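Long-range contacts in SusD homolog (Bacteroides thetaiotaomicron VPI-5482, PDB 3IV0), which probably binds glycans at the bacterial outer membrane, although its own ligand is not established: residues 45-49 and 281-287; 307-313 and 324-329; 341-345 and 422-426. Numbering follows the deposited sequence.

Contact 1 (45-49 and 281-287). With EDO (1,2-ethanediol), chain F.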
loop_
_atom_site.group_PDB
_atom_site.type_symbol
_atom_site.label_atom_id
_atom_site.label_comp_id
_atom_site.label_asym_id
_atom_site.label_seq_id
_atom_site.Cartn_x
_atom_site.Cartn_y
_atom_site.Cartn_z
ATOM N N THR A 45 0.962 -3.195 -7.363
ATOM C CA THR A 45 -0.115 -4.117 -7.640
ATOM C C THR A 45 0.398 -5.551 -7.781
ATOM O O THR A 45 -0.270 -6.489 -7.326
ATOM C CB THR A 45 -0.988 -3.642 -8.830
ATOM O OG1 THR A 45 -2.209 -4.389 -8.840
ATOM C CG2 THR A 45 -0.347 -3.857 -10.162
ATOM N N TYR A 46 1.577 -5.762 -8.363
ATOM C CA TYR A 46 2.100 -7.124 -8.460
ATOM C C TYR A 46 2.336 -7.657 -7.061
ATOM O O TYR A 46 2.007 -8.819 -6.774
ATOM C CB TYR A 46 3.409 -7.198 -9.247
ATOM C CG TYR A 46 3.328 -7.225 -10.744
ATOM C CD1 TYR A 46 2.369 -6.550 -11.449
ATOM C CD2 TYR A 46 4.295 -7.929 -11.447
ATOM C CE1 TYR A 46 2.385 -6.551 -12.842
ATOM C CE2 TYR A 46 4.304 -7.977 -12.792
ATOM C CZ TYR A 46 3.347 -7.280 -13.489
ATOM O OH TYR A 46 3.436 -7.301 -14.892
ATOM N N SER A 47 2.985 -6.848 -6.234
ATOM C CA SER A 47 3.422 -7.304 -4.921
ATOM C C SER A 47 2.343 -7.349 -3.854
ATOM O O SER A 47 2.434 -8.143 -2.899
ATOM C CB SER A 47 4.578 -6.426 -4.405
ATOM O OG SER A 47 4.133 -5.121 -4.041
ATOM N N GLY A 48 1.336 -6.505 -3.978
ATOM C CA GLY A 48 0.297 -6.368 -2.964
ATOM C C GLY A 48 -1.059 -6.919 -3.341
ATOM O O GLY A 48 -1.771 -7.416 -2.463
ATOM N N ASP A 49 -1.463 -6.809 -4.600
ATOM C CA ASP A 49 -2.767 -7.358 -5.012
ATOM C C ASP A 49 -2.656 -8.791 -5.549
ATOM O O ASP A 49 -3.486 -9.634 -5.232
ATOM C CB ASP A 49 -3.364 -6.487 -6.092
ATOM C CG ASP A 49 -3.645 -5.114 -5.630
ATOM O OD1 ASP A 49 -4.362 -4.973 -4.623
ATOM O OD2 ASP A 49 -3.191 -4.156 -6.305
ATOM N N ASN A 281 -0.354 -1.224 -16.600
ATOM C CA ASN A 281 -0.236 -2.518 -15.929
ATOM C C ASN A 281 -0.005 -2.373 -14.414
ATOM O O ASN A 281 -0.128 -3.318 -13.659
ATOM C CB ASN A 281 0.879 -3.340 -16.596
ATOM C CG ASN A 281 0.870 -4.807 -16.249
ATOM O OD1 ASN A 281 -0.191 -5.480 -16.097
ATOM N ND2 ASN A 281 2.047 -5.340 -16.166
ATOM N N ALA A 282 0.371 -1.175 -13.989
ATOM C CA ALA A 282 0.531 -0.850 -12.571
ATOM C C ALA A 282 -0.770 -0.544 -11.845
ATOM O O ALA A 282 -0.833 -0.556 -10.604
ATOM C CB ALA A 282 1.466 0.354 -12.388
ATOM N N LYS A 283 -1.813 -0.227 -12.614
ATOM C CA LYS A 283 -3.110 0.147 -12.062
ATOM C C LYS A 283 -3.988 -1.091 -12.005
ATOM O O LYS A 283 -4.415 -1.617 -13.047
ATOM C CB LYS A 283 -3.756 1.235 -12.910
ATOM C CG LYS A 283 -2.966 2.540 -12.828
ATOM C CD LYS A 283 -3.617 3.674 -13.596
ATOM C CE LYS A 283 -3.210 3.661 -15.042
ATOM N NZ LYS A 283 -3.593 4.952 -15.736
ATOM N N PHE A 284 -4.309 -1.521 -10.797
ATOM C CA PHE A 284 -5.166 -2.682 -10.623
ATOM C C PHE A 284 -6.405 -2.598 -11.493
ATOM O O PHE A 284 -6.767 -3.568 -12.217
ATOM C CB PHE A 284 -5.569 -2.768 -9.143
ATOM C CG PHE A 284 -6.542 -3.877 -8.806
ATOM C CD1 PHE A 284 -6.074 -5.146 -8.547
ATOM C CD2 PHE A 284 -7.902 -3.642 -8.731
ATOM C CE1 PHE A 284 -6.938 -6.178 -8.201
ATOM C CE2 PHE A 284 -8.765 -4.686 -8.386
ATOM C CZ PHE A 284 -8.258 -5.951 -8.150
ATOM N N SER A 285 -7.057 -1.456 -11.471
ATOM C CA SER A 285 -8.282 -1.273 -12.238
ATOM C C SER A 285 -8.090 -1.653 -13.726
ATOM O O SER A 285 -8.979 -2.283 -14.338
ATOM C CB SER A 285 -8.775 0.163 -12.093
ATOM O OG SER A 285 -10.081 0.306 -12.649
ATOM N N ASP A 286 -6.963 -1.254 -14.322
ATOM C CA ASP A 286 -6.717 -1.514 -15.740
ATOM C C ASP A 286 -6.403 -2.956 -16.024
ATOM O O ASP A 286 -6.386 -3.366 -17.186
ATOM C CB ASP A 286 -5.665 -0.569 -16.314
ATOM C CG ASP A 286 -6.204 0.840 -16.543
ATOM O OD1 ASP A 286 -7.425 1.017 -16.730
ATOM O OD2 ASP A 286 -5.386 1.791 -16.617
ATOM N N ASN A 287 -6.158 -3.740 -14.972
ATOM C CA ASN A 287 -5.913 -5.146 -15.140
ATOM C C ASN A 287 -7.174 -5.992 -14.962
ATOM O O ASN A 287 -7.169 -7.176 -15.346
ATOM C CB ASN A 287 -4.813 -5.605 -14.164
ATOM C CG ASN A 287 -3.449 -5.033 -14.503
ATOM O OD1 ASN A 287 -3.099 -4.829 -15.670
ATOM N ND2 ASN A 287 -2.651 -4.785 -13.472
HETATM C C1 EDO F . -4.185 -2.665 -18.960
HETATM O O1 EDO F . -5.197 -3.096 -19.830
HETATM C C2 EDO F . -3.127 -3.672 -18.519
HETATM O O2 EDO F . -3.598 -5.007 -18.567
HETATM O O HOH W 1 1.596 -1.044 -9.250
HETATM O O HOH W 2 -3.250 -5.877 -10.858
#
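Thr45 is the hub of this buried meeting between helix 43-50 and the chain that passes through a 3-10 turn at 281-282 into the short helix 284-287. Its CA lies 6.0 Å from CA of Ala282, the closest pair of CA atoms, and its CB points toward the other segment. A small beta-branched residue suits so tight a place, because it offers a methyl and a hydroxyl from one carbon. The methyl CG2 packs on the turn carbonyls, 3.5 Å from Asn281 O and 3.4 Å from Ala282 O. The hydroxyl OG1 donates to Asp49 OD2 (2.7 Å), one helical turn further on.

Two waters knit the backbones and side chains together. One accepts from Thr45 N (2.9 Å) and donates to Ala282 O (2.8 Å); the other donates to Thr45 OG1 (2.7 Å) and accepts from Asn287 ND2 (2.9 Å). Asn287 ND2 also donates to Asn281 O at 2.9 Å, which ties the loop back on itself.

Phe284 supplies the apolar flank: its CB sits 3.7 Å from Thr45 OG1 and its CD1 3.8 Å from Asp49 OD2, while its ring also packs on Tyr302. At the other flank, the side chain of Asn281 reaches the hydroxyl end of Tyr46, whose ring meets that of Tyr64. An ethanediol, probably from the crystallisation liquor, makes weak hydrogen bonds to Asp286 O and Asn287 OD1. The contact joins helix 43-50, in the N-terminal part of the chain, to a segment some 230 residues later in a SusD fold, which is built round TPR-like helices.

Contact 2 (307-313 and 324-329)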
loop_
_atom_site.group_PDB
_atom_site.type_symbol
_atom_site.label_atom_id
_atom_site.label_comp_id
_atom_site.label_asym_id
_atom_site.label_seq_id
_atom_site.Cartn_x
_atom_site.Cartn_y
_atom_site.Cartn_z
ATOM N N LEU A 307 -14.766 -15.252 -4.261
ATOM C CA LEU A 307 -15.637 -14.108 -4.074
ATOM C C LEU A 307 -16.947 -14.521 -3.386
ATOM O O LEU A 307 -17.539 -13.726 -2.673
ATOM C CB LEU A 307 -15.826 -13.361 -5.403
ATOM C CG LEU A 307 -14.544 -12.748 -6.000
ATOM C CD1 LEU A 307 -14.870 -12.065 -7.321
ATOM C CD2 LEU A 307 -13.836 -11.767 -5.027
HETATM N N MSE A 308 -17.396 -15.759 -3.584
HETATM C CA MSE A 308 -18.549 -16.252 -2.828
HETATM C C MSE A 308 -18.192 -16.374 -1.340
HETATM O O MSE A 308 -19.074 -16.266 -0.486
HETATM C CB MSE A 308 -19.029 -17.596 -3.377
HETATM C CG MSE A 308 -19.918 -17.471 -4.607
HETATM SE SE MSE A 308 -20.630 -19.190 -5.193
HETATM C CE MSE A 308 -19.102 -19.878 -5.994
ATOM N N THR A 309 -16.929 -16.649 -1.019
ATOM C CA THR A 309 -16.482 -16.662 0.390
ATOM C C THR A 309 -16.349 -15.252 0.950
ATOM O O THR A 309 -16.817 -14.935 2.051
ATOM C CB THR A 309 -15.113 -17.322 0.501
ATOM O OG1 THR A 309 -15.244 -18.716 0.177
ATOM C CG2 THR A 309 -14.489 -17.129 1.924
ATOM N N LEU A 310 -15.727 -14.401 0.161
ATOM C CA LEU A 310 -15.468 -13.050 0.561
ATOM C C LEU A 310 -16.719 -12.182 0.689
ATOM O O LEU A 310 -16.867 -11.413 1.646
ATOM C CB LEU A 310 -14.485 -12.443 -0.449
ATOM C CG LEU A 310 -13.876 -11.098 -0.092
ATOM C CD1 LEU A 310 -13.137 -11.236 1.236
ATOM C CD2 LEU A 310 -12.935 -10.617 -1.220
ATOM N N PHE A 311 -17.621 -12.300 -0.271
ATOM C CA PHE A 311 -18.857 -11.511 -0.315
ATOM C C PHE A 311 -20.040 -12.497 -0.348
ATOM O O PHE A 311 -20.582 -12.777 -1.424
ATOM C CB PHE A 311 -18.882 -10.606 -1.539
ATOM C CG PHE A 311 -17.929 -9.439 -1.460
ATOM C CD1 PHE A 311 -18.238 -8.340 -0.696
ATOM C CD2 PHE A 311 -16.718 -9.482 -2.123
ATOM C CE1 PHE A 311 -17.352 -7.273 -0.626
ATOM C CE2 PHE A 311 -15.806 -8.402 -2.018
ATOM C CZ PHE A 311 -16.151 -7.322 -1.281
ATOM N N PRO A 312 -20.408 -13.068 0.805
ATOM C CA PRO A 312 -21.396 -14.161 0.777
ATOM C C PRO A 312 -22.726 -13.753 0.162
ATOM O O PRO A 312 -23.266 -12.691 0.469
ATOM C CB PRO A 312 -21.538 -14.543 2.260
ATOM C CG PRO A 312 -20.269 -14.065 2.904
ATOM C CD PRO A 312 -19.940 -12.810 2.180
HETATM N N MSE A 313 -23.273 -14.634 -0.681
HETATM C CA MSE A 313 -24.450 -14.304 -1.471
HETATM C C MSE A 313 -25.727 -14.086 -0.652
HETATM O O MSE A 313 -26.640 -13.437 -1.139
HETATM C CB MSE A 313 -24.671 -15.384 -2.540
HETATM C CG MSE A 313 -25.131 -16.711 -2.011
HETATM SE SE MSE A 313 -25.160 -18.048 -3.455
HETATM C CE MSE A 313 -26.172 -17.296 -4.522
ATOM N N PHE A 324 -18.510 -4.674 -8.223
ATOM C CA PHE A 324 -18.381 -5.812 -9.114
ATOM C C PHE A 324 -19.518 -5.794 -10.121
ATOM O O PHE A 324 -20.571 -5.191 -9.887
ATOM C CB PHE A 324 -18.391 -7.145 -8.351
ATOM C CG PHE A 324 -17.293 -7.264 -7.353
ATOM C CD1 PHE A 324 -17.460 -6.764 -6.075
ATOM C CD2 PHE A 324 -16.109 -7.905 -7.679
ATOM C CE1 PHE A 324 -16.442 -6.845 -5.158
ATOM C CE2 PHE A 324 -15.066 -7.993 -6.733
ATOM C CZ PHE A 324 -15.258 -7.477 -5.479
ATOM N N ASP A 325 -19.296 -6.453 -11.251
ATOM C CA ASP A 325 -20.402 -6.694 -12.193
ATOM C C ASP A 325 -21.229 -7.919 -11.771
ATOM O O ASP A 325 -20.995 -8.572 -10.749
ATOM C CB ASP A 325 -19.861 -6.771 -13.626
ATOM C CG ASP A 325 -19.114 -8.064 -13.926
ATOM O OD1 ASP A 325 -19.184 -9.044 -13.174
ATOM O OD2 ASP A 325 -18.413 -8.110 -14.975
ATOM N N GLU A 326 -22.266 -8.200 -12.547
ATOM C CA GLU A 326 -23.213 -9.239 -12.160
ATOM C C GLU A 326 -22.630 -10.651 -12.236
ATOM O O GLU A 326 -23.186 -11.590 -11.674
ATOM C CB GLU A 326 -24.491 -9.104 -13.000
ATOM C CG GLU A 326 -25.685 -9.820 -12.430
ATOM C CD GLU A 326 -26.984 -9.384 -13.096
ATOM O OE1 GLU A 326 -27.582 -8.381 -12.641
ATOM O OE2 GLU A 326 -27.393 -10.045 -14.074
ATOM N N LYS A 327 -21.454 -10.800 -12.862
ATOM C CA LYS A 327 -20.779 -12.079 -12.957
ATOM C C LYS A 327 -19.755 -12.296 -11.843
ATOM O O LYS A 327 -18.915 -13.166 -11.921
ATOM C CB LYS A 327 -20.085 -12.192 -14.313
ATOM C CG LYS A 327 -21.055 -12.070 -15.481
ATOM C CD LYS A 327 -20.353 -11.696 -16.782
ATOM C CE LYS A 327 -20.159 -10.183 -16.945
ATOM N NZ LYS A 327 -21.270 -9.534 -17.710
ATOM N N ILE A 328 -19.900 -11.526 -10.769
ATOM C CA ILE A 328 -19.008 -11.642 -9.607
ATOM C C ILE A 328 -18.655 -13.077 -9.199
ATOM O O ILE A 328 -17.491 -13.391 -8.928
ATOM C CB ILE A 328 -19.592 -10.880 -8.407
ATOM C CG1 ILE A 328 -18.652 -10.941 -7.196
ATOM C CG2 ILE A 328 -21.020 -11.384 -8.061
ATOM C CD1 ILE A 328 -19.186 -10.140 -6.024
ATOM N N TYR A 329 -19.641 -13.986 -9.152
ATOM C CA TYR A 329 -19.394 -15.332 -8.678
ATOM C C TYR A 329 -19.044 -16.354 -9.765
ATOM O O TYR A 329 -18.829 -17.513 -9.439
ATOM C CB TYR A 329 -20.589 -15.853 -7.857
ATOM C CG TYR A 329 -21.031 -14.963 -6.702
ATOM C CD1 TYR A 329 -20.122 -14.524 -5.731
ATOM C CD2 TYR A 329 -22.344 -14.574 -6.570
ATOM C CE1 TYR A 329 -20.534 -13.749 -4.663
ATOM C CE2 TYR A 329 -22.760 -13.790 -5.517
ATOM C CZ TYR A 329 -21.837 -13.387 -4.544
ATOM O OH TYR A 329 -22.305 -12.609 -3.515
#
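In the helix-rich SusD fold, the end of helix 304-310 packs here on the loop that follows helix 318-323. This returning piece, 324-329, is shaped by a type I turn from Asp325 to Ile328, closed by Ile328 N to Asp325 O (3.2 Å). An Asx turn reinforces it, with Lys327 N donating to Asp325 OD1 at 2.9 Å.

The largest bump is Tyr329. Its flat ring lies along the helix end, beside Leu307, with the selenomethionines Met308 and Met313 on the same side of the ring. Met308 SE stands 5.1 Å from the centroid of the Tyr329 ring, an oblique Met-aromatic contact; the long, flexible chain of a methionine can follow the outline of the ring at this partly exposed border. Met313 touches by its backbone end, with CA 3.4 Å from Tyr329 OH and CB 3.9 Å from Tyr329 CE2.

Deeper in, Leu307 is the knob. Its CD1 enters the hollow between Phe324 and Ile328, 4.1 Å from Phe324 CE2, 3.9 Å from Ile328 CG1 and 3.3 Å from Ile328 O; a branched, apolar residue fills such a gap well. Beyond it the rings of Phe311 and Phe324 close the pocket in an offset edge-to-face pair, the edge of Phe324 toward the face of Phe311, with centroids 5.2 Å apart and planes at 62°. On another side of the helix Leu310 packs on Trp417 and Cys420 of helix 408-422.

Phe311 is where the chain leaves helical geometry, and its carbonyl thereby becomes available to a side chain: Tyr329 OH donates to Phe311 O at 2.7 Å.

Contact 3 (341-345 and 422-426); sequences IKKFW and ELIGE
Two tight turns face each other. Segment 341-345 makes a type I turn from Lys342 to Trp345 (Trp345 N to Lys342 O, 3.1 Å). Segment 422-426 leaves helix 408-422 at Leu423 and makes a type II turn to Glu426 (Glu426 N to Leu423 O, 2.9 Å). CA of Lys343 and CA of Gly425 are nearest, 8.5 Å apart. A buried lysine of one turn reaches two carbonyls and a carboxylate of a post-helical turn in the SusD fold.

Gly425 has phi/psi of 85/3, where a CB would be jammed against Ile424 O and stand 2.6 Å from Phe344 CE2. Lys343 is fully extended (t for all four chi angles), long enough to bring its charge across: NZ donates to Glu422 O (2.9 Å) and Ile424 O (2.8 Å) and forms a salt bridge with Glu426 OE2 (2.7 Å). Glu426 is m, t, with chi3 near 60°; Arg366 is a second partner of its OE2. Trp323 adds a cation-pi contact to Lys343.

Phe344 (chi1 m, chi2 -86°) turns the edge of its apolar ring to the 422-426 turn: its CZ lies 3.8 Å from Glu426 CG and 3.4 Å from Ile424 O.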
loop_
_atom_site.group_PDB
_atom_site.type_symbol
_atom_site.label_atom_id
_atom_site.label_comp_id
_atom_site.label_asym_id
_atom_site.label_seq_id
_atom_site.Cartn_x
_atom_site.Cartn_y
_atom_site.Cartn_z
ATOM N N ILE A 341 -14.102 -5.861 -12.443
ATOM C CA ILE A 341 -14.276 -5.144 -11.193
ATOM C C ILE A 341 -14.337 -3.659 -11.512
ATOM O O ILE A 341 -13.440 -3.160 -12.196
ATOM C CB ILE A 341 -13.086 -5.447 -10.263
ATOM C CG1 ILE A 341 -13.143 -6.915 -9.868
ATOM C CG2 ILE A 341 -13.097 -4.521 -9.059
ATOM C CD1 ILE A 341 -11.902 -7.419 -9.103
ATOM N N LYS A 342 -15.374 -2.974 -11.059
ATOM C CA LYS A 342 -15.648 -1.596 -11.418
ATOM C C LYS A 342 -15.458 -0.588 -10.261
ATOM O O LYS A 342 -15.694 0.609 -10.385
ATOM C CB LYS A 342 -17.066 -1.479 -11.981
ATOM C CG LYS A 342 -18.128 -1.777 -11.019
ATOM C CD LYS A 342 -19.511 -1.653 -11.716
ATOM C CE LYS A 342 -20.643 -1.978 -10.771
ATOM N NZ LYS A 342 -21.950 -1.927 -11.470
ATOM N N LYS A 343 -14.925 -1.113 -9.167
ATOM C CA LYS A 343 -14.677 -0.351 -7.935
ATOM C C LYS A 343 -13.963 0.971 -8.183
ATOM O O LYS A 343 -14.307 1.965 -7.596
ATOM C CB LYS A 343 -13.813 -1.200 -6.986
ATOM C CG LYS A 343 -13.361 -0.497 -5.704
ATOM C CD LYS A 343 -12.656 -1.441 -4.773
ATOM C CE LYS A 343 -12.088 -0.682 -3.575
ATOM N NZ LYS A 343 -11.386 -1.575 -2.619
ATOM N N PHE A 344 -12.955 0.970 -9.049
ATOM C CA PHE A 344 -12.086 2.137 -9.196
ATOM C C PHE A 344 -12.416 3.019 -10.387
ATOM O O PHE A 344 -11.635 3.896 -10.741
ATOM C CB PHE A 344 -10.642 1.660 -9.321
ATOM C CG PHE A 344 -10.151 0.901 -8.110
ATOM C CD1 PHE A 344 -9.625 1.572 -7.041
ATOM C CD2 PHE A 344 -10.224 -0.470 -8.055
ATOM C CE1 PHE A 344 -9.227 0.879 -5.909
ATOM C CE2 PHE A 344 -9.809 -1.180 -6.955
ATOM C CZ PHE A 344 -9.308 -0.510 -5.871
ATOM N N TRP A 345 -13.501 2.733 -11.111
ATOM C CA TRP A 345 -13.699 3.436 -12.379
ATOM C C TRP A 345 -13.780 4.946 -12.233
ATOM O O TRP A 345 -14.627 5.492 -11.551
ATOM C CB TRP A 345 -14.903 2.892 -13.139
ATOM C CG TRP A 345 -14.679 1.540 -13.705
ATOM C CD1 TRP A 345 -13.542 0.805 -13.659
ATOM C CD2 TRP A 345 -15.624 0.783 -14.455
ATOM N NE1 TRP A 345 -13.723 -0.389 -14.298
ATOM C CE2 TRP A 345 -14.997 -0.425 -14.811
ATOM C CE3 TRP A 345 -16.935 1.016 -14.860
ATOM C CZ2 TRP A 345 -15.656 -1.428 -15.546
ATOM C CZ3 TRP A 345 -17.590 0.025 -15.598
ATOM C CH2 TRP A 345 -16.950 -1.166 -15.937
ATOM N N GLU A 422 -12.963 -4.719 1.999
ATOM C CA GLU A 422 -12.915 -3.274 1.879
ATOM C C GLU A 422 -11.774 -2.787 0.990
ATOM O O GLU A 422 -11.949 -1.839 0.222
ATOM C CB GLU A 422 -12.784 -2.654 3.261
ATOM C CG GLU A 422 -12.770 -1.155 3.282
ATOM C CD GLU A 422 -14.055 -0.538 2.809
ATOM O OE1 GLU A 422 -15.137 -1.186 2.862
ATOM O OE2 GLU A 422 -14.049 0.634 2.377
ATOM N N LEU A 423 -10.626 -3.466 1.051
ATOM C CA LEU A 423 -9.417 -2.968 0.413
ATOM C C LEU A 423 -8.996 -3.693 -0.832
ATOM O O LEU A 423 -7.921 -3.440 -1.375
ATOM C CB LEU A 423 -8.275 -2.944 1.409
ATOM C CG LEU A 423 -8.512 -2.143 2.684
ATOM C CD1 LEU A 423 -7.360 -2.315 3.698
ATOM C CD2 LEU A 423 -8.732 -0.633 2.430
ATOM N N ILE A 424 -9.882 -4.512 -1.378
ATOM C CA ILE A 424 -9.539 -5.243 -2.574
ATOM C C ILE A 424 -9.076 -4.299 -3.668
ATOM O O ILE A 424 -9.713 -3.304 -3.960
ATOM C CB ILE A 424 -10.735 -6.146 -3.042
ATOM C CG1 ILE A 424 -10.243 -7.036 -4.196
ATOM C CG2 ILE A 424 -11.995 -5.328 -3.413
ATOM C CD1 ILE A 424 -11.222 -8.192 -4.531
ATOM N N GLY A 425 -7.944 -4.636 -4.273
ATOM C CA GLY A 425 -7.395 -3.832 -5.361
ATOM C C GLY A 425 -6.544 -2.649 -4.935
ATOM O O GLY A 425 -6.087 -1.915 -5.801
ATOM N N GLU A 426 -6.309 -2.465 -3.625
ATOM C CA GLU A 426 -5.547 -1.327 -3.119
ATOM C C GLU A 426 -4.137 -1.703 -2.653
ATOM O O GLU A 426 -3.449 -0.869 -2.065
ATOM C CB GLU A 426 -6.321 -0.605 -2.007
ATOM C CG GLU A 426 -7.643 -0.006 -2.527
ATOM C CD GLU A 426 -8.509 0.543 -1.437
ATOM O OE1 GLU A 426 -8.077 1.467 -0.715
ATOM O OE2 GLU A 426 -9.657 0.083 -1.280
#

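The three contacts form a row, with contact 3 in the middle: its centre is 10 Å from that of contact 1 and 13 Å from that of contact 2, whereas the centres of contacts 1 and 2 are 20 Å apart and their nearest atoms about 7 Å. Aromatic residues make the joints. Phe284 of contact 1 brings CD2 to 3.6 Å from CE2 of Phe344, and Phe324 of contact 2 brings CD2 to 3.8 Å from CG1 of Ile341. Asp49 OD1 also lies 3.3 Å from Glu426 N. The series runs outward, from buried contacts 1 and 3 to partly buried contact 2. The ethanediol beside contact 1 identifies no glycan site.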